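Local coordinates for choline dehydrogenase and related flavoproteins (Aspergillus oryzae, PDB 3Q9T), which oxidises formate as an FAD-dependent oxidase of the glucose-methanol-choline oxidoreductase family, carrying 8-formyl-FAD at its catalytic site, at residues 160-174 and 345-357. Sequence-based numbering, arbitrary orientation.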
ATOM      1  N   ALA A 160      24.477 -20.178 -17.143  1.00 21.44           N
ATOM      2  CA  ALA A 160      24.435 -18.843 -17.729  1.00 27.04           C
ATOM      3  C   ALA A 160      25.541 -18.717 -18.773  1.00 25.01           C
ATOM      4  O   ALA A 160      26.678 -19.141 -18.536  1.00 21.69           O
ATOM      5  CB  ALA A 160      24.597 -17.774 -16.646  1.00 20.65           C
ATOM      6  N   GLU A 161      25.198 -18.162 -19.930  1.00 25.23           N
ATOM      7  CA  GLU A 161      26.188 -17.867 -20.965  1.00 26.06           C
ATOM      8  C   GLU A 161      26.898 -16.606 -20.510  1.00 25.37           C
ATOM      9  O   GLU A 161      26.379 -15.499 -20.668  1.00 20.53           O
ATOM     10  CB  GLU A 161      25.495 -17.717 -22.334  1.00 23.27           C
ATOM     11  CG  GLU A 161      24.717 -19.008 -22.705  1.00 22.45           C
ATOM     12  CD  GLU A 161      23.840 -18.918 -23.962  1.00 29.79           C
ATOM     13  OE1 GLU A 161      23.794 -19.919 -24.720  1.00 29.47           O
ATOM     14  OE2 GLU A 161      23.175 -17.877 -24.181  1.00 24.16           O
ATOM     15  N   LEU A 162      28.076 -16.789 -19.906  1.00 16.26           N
ATOM     16  CA  LEU A 162      28.730 -15.737 -19.141  1.00 19.50           C
ATOM     17  C   LEU A 162      29.050 -14.484 -19.950  1.00 30.13           C
ATOM     18  O   LEU A 162      29.541 -14.574 -21.074  1.00 32.42           O
ATOM     19  CB  LEU A 162      29.993 -16.279 -18.466  1.00 18.23           C
ATOM     20  CG  LEU A 162      29.671 -17.315 -17.392  1.00 24.13           C
ATOM     21  CD1 LEU A 162      30.933 -17.988 -16.856  1.00 24.25           C
ATOM     22  CD2 LEU A 162      28.845 -16.680 -16.261  1.00 21.00           C
ATOM     23  N   ILE A 163      28.756 -13.318 -19.374  1.00 23.33           N
ATOM     24  CA  ILE A 163      29.155 -12.038 -19.965  1.00 26.99           C
ATOM     25  C   ILE A 163      30.649 -11.785 -19.728  1.00 27.79           C
ATOM     26  O   ILE A 163      31.081 -11.745 -18.573  1.00 23.91           O
ATOM     27  CB  ILE A 163      28.393 -10.867 -19.304  1.00 27.01           C
ATOM     28  CG1 ILE A 163      26.884 -11.056 -19.457  1.00 32.01           C
ATOM     29  CG2 ILE A 163      28.836  -9.530 -19.908  1.00 26.19           C
ATOM     30  CD1 ILE A 163      26.050  -9.986 -18.744  1.00 21.49           C
ATOM     31  N   ASP A 164      31.434 -11.591 -20.794  1.00 29.00           N
ATOM     32  CA  ASP A 164      32.892 -11.408 -20.633  1.00 35.05           C
ATOM     33  C   ASP A 164      33.298 -10.260 -19.691  1.00 27.56           C
ATOM     34  O   ASP A 164      34.131 -10.440 -18.803  1.00 25.92           O
ATOM     35  CB  ASP A 164      33.590 -11.253 -21.990  1.00 38.05           C
ATOM     36  CG  ASP A 164      33.684 -12.571 -22.751  1.00 59.53           C
ATOM     37  OD1 ASP A 164      33.823 -12.547 -23.994  1.00 54.85           O
ATOM     38  OD2 ASP A 164      33.612 -13.640 -22.101  1.00 57.36           O
ATOM     39  N   GLU A 165      32.702  -9.091 -19.900  1.00 28.73           N
ATOM     40  CA  GLU A 165      32.973  -7.913 -19.090  1.00 30.21           C
ATOM     41  C   GLU A 165      32.687  -8.125 -17.602  1.00 29.18           C
ATOM     42  O   GLU A 165      33.248  -7.434 -16.754  1.00 35.09           O
ATOM     43  CB  GLU A 165      32.148  -6.750 -19.615  1.00 31.11           C
ATOM     44  CG  GLU A 165      32.266  -5.475 -18.808  1.00 50.31           C
ATOM     45  CD  GLU A 165      31.539  -4.310 -19.463  1.00 51.18           C
ATOM     46  OE1 GLU A 165      30.797  -4.549 -20.444  1.00 51.18           O
ATOM     47  OE2 GLU A 165      31.715  -3.159 -18.998  1.00 57.31           O
ATOM     48  N   MET A 166      31.831  -9.088 -17.278  1.00 28.02           N
ATOM     49  CA  MET A 166      31.502  -9.365 -15.878  1.00 25.04           C
ATOM     50  C   MET A 166      32.426 -10.370 -15.185  1.00 27.70           C
ATOM     51  O   MET A 166      32.233 -10.671 -14.003  1.00 22.38           O
ATOM     52  CB  MET A 166      30.048  -9.836 -15.733  1.00 22.93           C
ATOM     53  CG  MET A 166      29.009  -8.743 -15.932  1.00 21.14           C
ATOM     54  SD  MET A 166      29.192  -7.309 -14.845  1.00 24.36           S
ATOM     55  CE  MET A 166      30.003  -6.143 -15.956  1.00 21.06           C
ATOM     56  N   ALA A 167      33.414 -10.894 -15.911  1.00 18.99           N
ATOM     57  CA  ALA A 167      34.368 -11.837 -15.313  1.00 28.64           C
ATOM     58  C   ALA A 167      35.062 -11.313 -14.035  1.00 21.55           C
ATOM     59  O   ALA A 167      35.120 -12.026 -13.028  1.00 28.82           O
ATOM     60  CB  ALA A 167      35.408 -12.323 -16.362  1.00 23.39           C
ATOM     61  N   PRO A 168      35.596 -10.079 -14.071  1.00 22.46           N
ATOM     62  CA  PRO A 168      36.171  -9.467 -12.857  1.00 23.63           C
ATOM     63  C   PRO A 168      35.174  -9.394 -11.685  1.00 26.84           C
ATOM     64  O   PRO A 168      35.535  -9.623 -10.525  1.00 20.38           O
ATOM     65  CB  PRO A 168      36.541  -8.058 -13.322  1.00 22.69           C
ATOM     66  CG  PRO A 168      36.821  -8.214 -14.791  1.00 23.31           C
ATOM     67  CD  PRO A 168      35.787  -9.222 -15.260  1.00 24.09           C
ATOM     68  N   PHE A 169      33.924  -9.079 -12.002  1.00 27.19           N
ATOM     69  CA  PHE A 169      32.840  -9.086 -11.019  1.00 21.61           C
ATOM     70  C   PHE A 169      32.665 -10.488 -10.430  1.00 23.74           C
ATOM     71  O   PHE A 169      32.735 -10.681  -9.210  1.00 24.67           O
ATOM     72  CB  PHE A 169      31.560  -8.576 -11.693  1.00 27.60           C
ATOM     73  CG  PHE A 169      30.299  -8.847 -10.925  1.00 30.92           C
ATOM     74  CD1 PHE A 169      29.614 -10.040 -11.095  1.00 22.71           C
ATOM     75  CD2 PHE A 169      29.769  -7.888 -10.065  1.00 28.58           C
ATOM     76  CE1 PHE A 169      28.437 -10.288 -10.397  1.00 23.37           C
ATOM     77  CE2 PHE A 169      28.585  -8.134  -9.369  1.00 25.64           C
ATOM     78  CZ  PHE A 169      27.916  -9.327  -9.544  1.00 19.84           C
ATOM     79  N   ARG A 170      32.489 -11.485 -11.293  1.00 22.24           N
ATOM     80  CA  ARG A 170      32.352 -12.858 -10.797  1.00 19.73           C
ATOM     81  C   ARG A 170      33.537 -13.293  -9.938  1.00 22.24           C
ATOM     82  O   ARG A 170      33.366 -13.977  -8.911  1.00 24.44           O
ATOM     83  CB  ARG A 170      32.138 -13.847 -11.947  1.00 21.16           C
ATOM     84  CG  ARG A 170      30.888 -13.552 -12.785  1.00 23.41           C
ATOM     85  CD  ARG A 170      30.596 -14.707 -13.726  1.00 21.69           C
ATOM     86  NE  ARG A 170      31.647 -14.885 -14.718  1.00 22.10           N
ATOM     87  CZ  ARG A 170      31.706 -14.222 -15.869  1.00 26.99           C
ATOM     88  NH1 ARG A 170      30.771 -13.329 -16.186  1.00 21.83           N
ATOM     89  NH2 ARG A 170      32.706 -14.452 -16.707  1.00 26.35           N
ATOM     90  N   GLU A 171      34.739 -12.907 -10.359  1.00 23.63           N
ATOM     91  CA  GLU A 171      35.956 -13.327  -9.656  1.00 29.43           C
ATOM     92  C   GLU A 171      36.030 -12.707  -8.255  1.00 20.59           C
ATOM     93  O   GLU A 171      36.345 -13.390  -7.280  1.00 29.26           O
ATOM     94  CB  GLU A 171      37.201 -12.991 -10.486  1.00 27.21           C
ATOM     95  CG  GLU A 171      38.324 -12.322  -9.697  1.00 50.27           C
ATOM     96  CD  GLU A 171      39.525 -13.232  -9.470  1.00 67.50           C
ATOM     97  OE1 GLU A 171      39.329 -14.408  -9.085  1.00 71.38           O
ATOM     98  OE2 GLU A 171      40.667 -12.765  -9.680  1.00 65.89           O
ATOM     99  N   ASN A 172      35.706 -11.422  -8.149  1.00 23.91           N
ATOM    100  CA  ASN A 172      35.649 -10.765  -6.840  1.00 25.99           C
ATOM    101  C   ASN A 172      34.555 -11.283  -5.893  1.00 25.43           C
ATOM    102  O   ASN A 172      34.794 -11.436  -4.690  1.00 19.37           O
ATOM    103  CB  ASN A 172      35.550  -9.263  -7.004  1.00 23.58           C
ATOM    104  CG  ASN A 172      36.894  -8.633  -7.326  1.00 27.01           C
ATOM    105  OD1 ASN A 172      37.712  -8.403  -6.438  1.00 31.90           O
ATOM    106  ND2 ASN A 172      37.131  -8.364  -8.604  1.00 23.68           N
ATOM    107  N   LEU A 173      33.381 -11.583  -6.450  1.00 18.98           N
ATOM    108  CA  LEU A 173      32.257 -12.101  -5.683  1.00 18.90           C
ATOM    109  C   LEU A 173      32.621 -13.465  -5.143  1.00 19.05           C
ATOM    110  O   LEU A 173      32.305 -13.803  -4.003  1.00 19.38           O
ATOM    111  CB  LEU A 173      31.000 -12.197  -6.573  1.00 18.83           C
ATOM    112  CG  LEU A 173      29.687 -12.718  -5.956  1.00 28.85           C
ATOM    113  CD1 LEU A 173      29.384 -12.024  -4.635  1.00 21.88           C
ATOM    114  CD2 LEU A 173      28.474 -12.606  -6.926  1.00 19.37           C
ATOM    115  N   THR A 174      33.296 -14.251  -5.978  1.00 22.60           N
ATOM    116  CA  THR A 174      33.713 -15.587  -5.588  1.00 23.08           C
ATOM    117  C   THR A 174      34.714 -15.508  -4.433  1.00 23.18           C
ATOM    118  O   THR A 174      34.567 -16.197  -3.410  1.00 20.54           O
ATOM    119  CB  THR A 174      34.291 -16.380  -6.789  1.00 20.89           C
ATOM    120  OG1 THR A 174      33.247 -16.618  -7.746  1.00 23.69           O
ATOM    121  CG2 THR A 174      34.868 -17.720  -6.324  1.00 17.78           C
ATOM    122  N   SER A 345      24.220 -12.938 -30.472  1.00 29.44           N
ATOM    123  CA  SER A 345      25.348 -12.991 -29.525  1.00 31.58           C
ATOM    124  C   SER A 345      25.380 -11.755 -28.613  1.00 29.43           C
ATOM    125  O   SER A 345      24.602 -10.813 -28.798  1.00 25.45           O
ATOM    126  CB  SER A 345      26.685 -13.134 -30.263  1.00 31.04           C
ATOM    127  OG  SER A 345      26.970 -11.978 -31.042  1.00 28.78           O
ATOM    128  N   GLY A 346      26.279 -11.762 -27.631  1.00 26.81           N
ATOM    129  CA  GLY A 346      26.441 -10.611 -26.755  1.00 29.81           C
ATOM    130  C   GLY A 346      25.546 -10.576 -25.518  1.00 30.98           C
ATOM    131  O   GLY A 346      24.705 -11.459 -25.318  1.00 27.36           O
ATOM    132  N   PRO A 347      25.719  -9.535 -24.679  1.00 36.44           N
ATOM    133  CA  PRO A 347      25.057  -9.436 -23.371  1.00 20.71           C
ATOM    134  C   PRO A 347      23.548  -9.166 -23.478  1.00 24.38           C
ATOM    135  O   PRO A 347      22.806  -9.442 -22.529  1.00 23.95           O
ATOM    136  CB  PRO A 347      25.770  -8.252 -22.714  1.00 26.44           C
ATOM    137  CG  PRO A 347      26.164  -7.385 -23.870  1.00 24.58           C
ATOM    138  CD  PRO A 347      26.528  -8.335 -24.981  1.00 26.04           C
ATOM    139  N   VAL A 348      23.097  -8.630 -24.606  1.00 18.22           N
ATOM    140  CA  VAL A 348      21.661  -8.531 -24.843  1.00 19.23           C
ATOM    141  C   VAL A 348      20.967  -9.888 -24.623  1.00 23.88           C
ATOM    142  O   VAL A 348      19.805  -9.936 -24.223  1.00 19.53           O
ATOM    143  CB  VAL A 348      21.338  -8.003 -26.239  1.00 24.40           C
ATOM    144  CG1 VAL A 348      19.831  -8.124 -26.522  1.00 22.61           C
ATOM    145  CG2 VAL A 348      21.828  -6.539 -26.399  1.00 18.53           C
ATOM    146  N   GLY A 349      21.686 -10.985 -24.858  1.00 20.32           N
ATOM    147  CA  GLY A 349      21.124 -12.308 -24.657  1.00 20.40           C
ATOM    148  C   GLY A 349      21.248 -12.811 -23.229  1.00 23.50           C
ATOM    149  O   GLY A 349      20.902 -13.948 -22.934  1.00 22.10           O
ATOM    150  N   SER A 350      21.743 -11.959 -22.339  1.00 25.33           N
ATOM    151  CA  SER A 350      21.961 -12.348 -20.954  1.00 22.43           C
ATOM    152  C   SER A 350      20.744 -12.124 -20.033  1.00 26.23           C
ATOM    153  O   SER A 350      20.004 -11.142 -20.171  1.00 24.18           O
ATOM    154  CB  SER A 350      23.179 -11.609 -20.391  1.00 23.91           C
ATOM    155  OG  SER A 350      23.395 -11.982 -19.040  1.00 24.04           O
ATOM    156  N   GLY A 351      20.559 -13.043 -19.090  1.00 25.36           N
ATOM    157  CA  GLY A 351      19.565 -12.888 -18.037  1.00 25.65           C
ATOM    158  C   GLY A 351      20.094 -12.140 -16.820  1.00 28.28           C
ATOM    159  O   GLY A 351      19.363 -11.955 -15.842  1.00 24.22           O
ATOM    160  N   LEU A 352      21.371 -11.745 -16.867  1.00 24.22           N
ATOM    161  CA  LEU A 352      21.981 -10.832 -15.882  1.00 20.67           C
ATOM    162  C   LEU A 352      22.165 -11.396 -14.480  1.00 17.67           C
ATOM    163  O   LEU A 352      22.529 -10.673 -13.568  1.00 24.74           O
ATOM    164  CB  LEU A 352      21.210  -9.506 -15.798  1.00 20.24           C
ATOM    165  CG  LEU A 352      20.822  -8.893 -17.142  1.00 25.86           C
ATOM    166  CD1 LEU A 352      19.920  -7.664 -16.962  1.00 34.66           C
ATOM    167  CD2 LEU A 352      22.065  -8.554 -17.952  1.00 16.82           C
ATOM    168  N   LEU A 353      21.932 -12.688 -14.311  1.00 20.41           N
ATOM    169  CA  LEU A 353      22.154 -13.325 -13.032  1.00 19.62           C
ATOM    170  C   LEU A 353      23.036 -14.529 -13.326  1.00 22.23           C
ATOM    171  O   LEU A 353      22.615 -15.411 -14.064  1.00 19.14           O
ATOM    172  CB  LEU A 353      20.818 -13.800 -12.461  1.00 16.54           C
ATOM    173  CG  LEU A 353      20.623 -13.935 -10.946  1.00 27.59           C
ATOM    174  CD1 LEU A 353      19.455 -14.868 -10.619  1.00 16.18           C
ATOM    175  CD2 LEU A 353      21.894 -14.345 -10.201  1.00 14.86           C
ATOM    176  N   GLU A 354      24.245 -14.578 -12.760  1.00 18.63           N
ATOM    177  CA  GLU A 354      25.205 -15.643 -13.116  1.00 20.65           C
ATOM    178  C   GLU A 354      25.714 -16.423 -11.918  1.00 21.80           C
ATOM    179  O   GLU A 354      26.058 -17.602 -12.040  1.00 15.99           O
ATOM    180  CB  GLU A 354      26.394 -15.077 -13.895  1.00 14.38           C
ATOM    181  CG  GLU A 354      25.990 -14.402 -15.208  1.00 16.65           C
ATOM    182  CD  GLU A 354      27.140 -13.683 -15.880  1.00 22.23           C
ATOM    183  OE1 GLU A 354      28.087 -13.319 -15.145  1.00 18.29           O
ATOM    184  OE2 GLU A 354      27.100 -13.488 -17.126  1.00 19.36           O
ATOM    185  N   LEU A 355      25.797 -15.737 -10.781  1.00 17.37           N
ATOM    186  CA  LEU A 355      26.154 -16.355  -9.521  1.00 17.58           C
ATOM    187  C   LEU A 355      24.990 -16.226  -8.553  1.00 21.27           C
ATOM    188  O   LEU A 355      24.393 -15.143  -8.398  1.00 18.77           O
ATOM    189  CB  LEU A 355      27.408 -15.702  -8.928  1.00 21.31           C
ATOM    190  CG  LEU A 355      28.694 -16.023  -9.682  1.00 22.86           C
ATOM    191  CD1 LEU A 355      29.773 -15.002  -9.385  1.00 25.37           C
ATOM    192  CD2 LEU A 355      29.169 -17.456  -9.387  1.00 20.86           C
ATOM    193  N   VAL A 356      24.697 -17.330  -7.883  1.00 17.06           N
ATOM    194  CA  VAL A 356      23.586 -17.409  -6.955  1.00 18.05           C
ATOM    195  C   VAL A 356      24.038 -18.137  -5.698  1.00 19.34           C
ATOM    196  O   VAL A 356      24.701 -19.190  -5.784  1.00 18.16           O
ATOM    197  CB  VAL A 356      22.384 -18.176  -7.595  1.00 18.31           C
ATOM    198  CG1 VAL A 356      21.321 -18.476  -6.553  1.00 17.64           C
ATOM    199  CG2 VAL A 356      21.813 -17.401  -8.781  1.00 14.73           C
ATOM    200  N   GLY A 357      23.660 -17.604  -4.535  1.00 18.15           N
ATOM    201  CA  GLY A 357      24.081 -18.177  -3.265  1.00 17.06           C
ATOM    202  C   GLY A 357      22.984 -18.802  -2.413  1.00 18.53           C
ATOM    203  O   GLY A 357      21.892 -18.251  -2.259  1.00 19.73           O
TER
HETATM  204  O   HOH W   1      24.848 -14.293 -18.684  1.00 19.61           O
HETATM  205  O   HOH W   2      22.498 -15.954 -22.694  1.00 25.02           O
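Glu354 extends its side chain to the turn that leads into helix 167-174, where both carboxylate oxygens are used. OE2 accepts a nearly straight bond (169°) from Ile163 N, 2.8 Å away, on its syn side. OE1 forms a salt bridge with Arg170 NH1 at 2.9 Å, the guanidinium and carboxylate planes lying 63° apart. The arginine runs toward the N-terminal end of its helix, and a bend at chi3 helps bring NH1 to Ile163 O, which lies in the guanidinium plane; Met166 N reaches this carbonyl from its other face.

One water joins Glu161 O, Ser350 OG and Glu354 OE2. With it, Arg170 NH1 and Ile163 N on its oxygens, the buried Glu354 carboxylate probably stays ionised. Glu161, its carboxylate held by Arg205 N and Gly206 N, also reaches Gly349 O through a second water.

Leu162 CD2 lies against the Glu354 carboxylate (3.5 Å from CD). Ile163 CD1 packs on Pro347 and Leu352, the Ser350 side chain beside it. Leu355 CD1 meets Arg170 CA at 3.6 Å and Leu173 CD2 at 3.7 Å.

Helix 167-174 runs almost parallel to strand 353-357 (7°), packed on the mixed sheet characteristic of the GMC substrate-binding domain, with the Leu353 side chain about 6 Å from the bound 8-formyl-FAD.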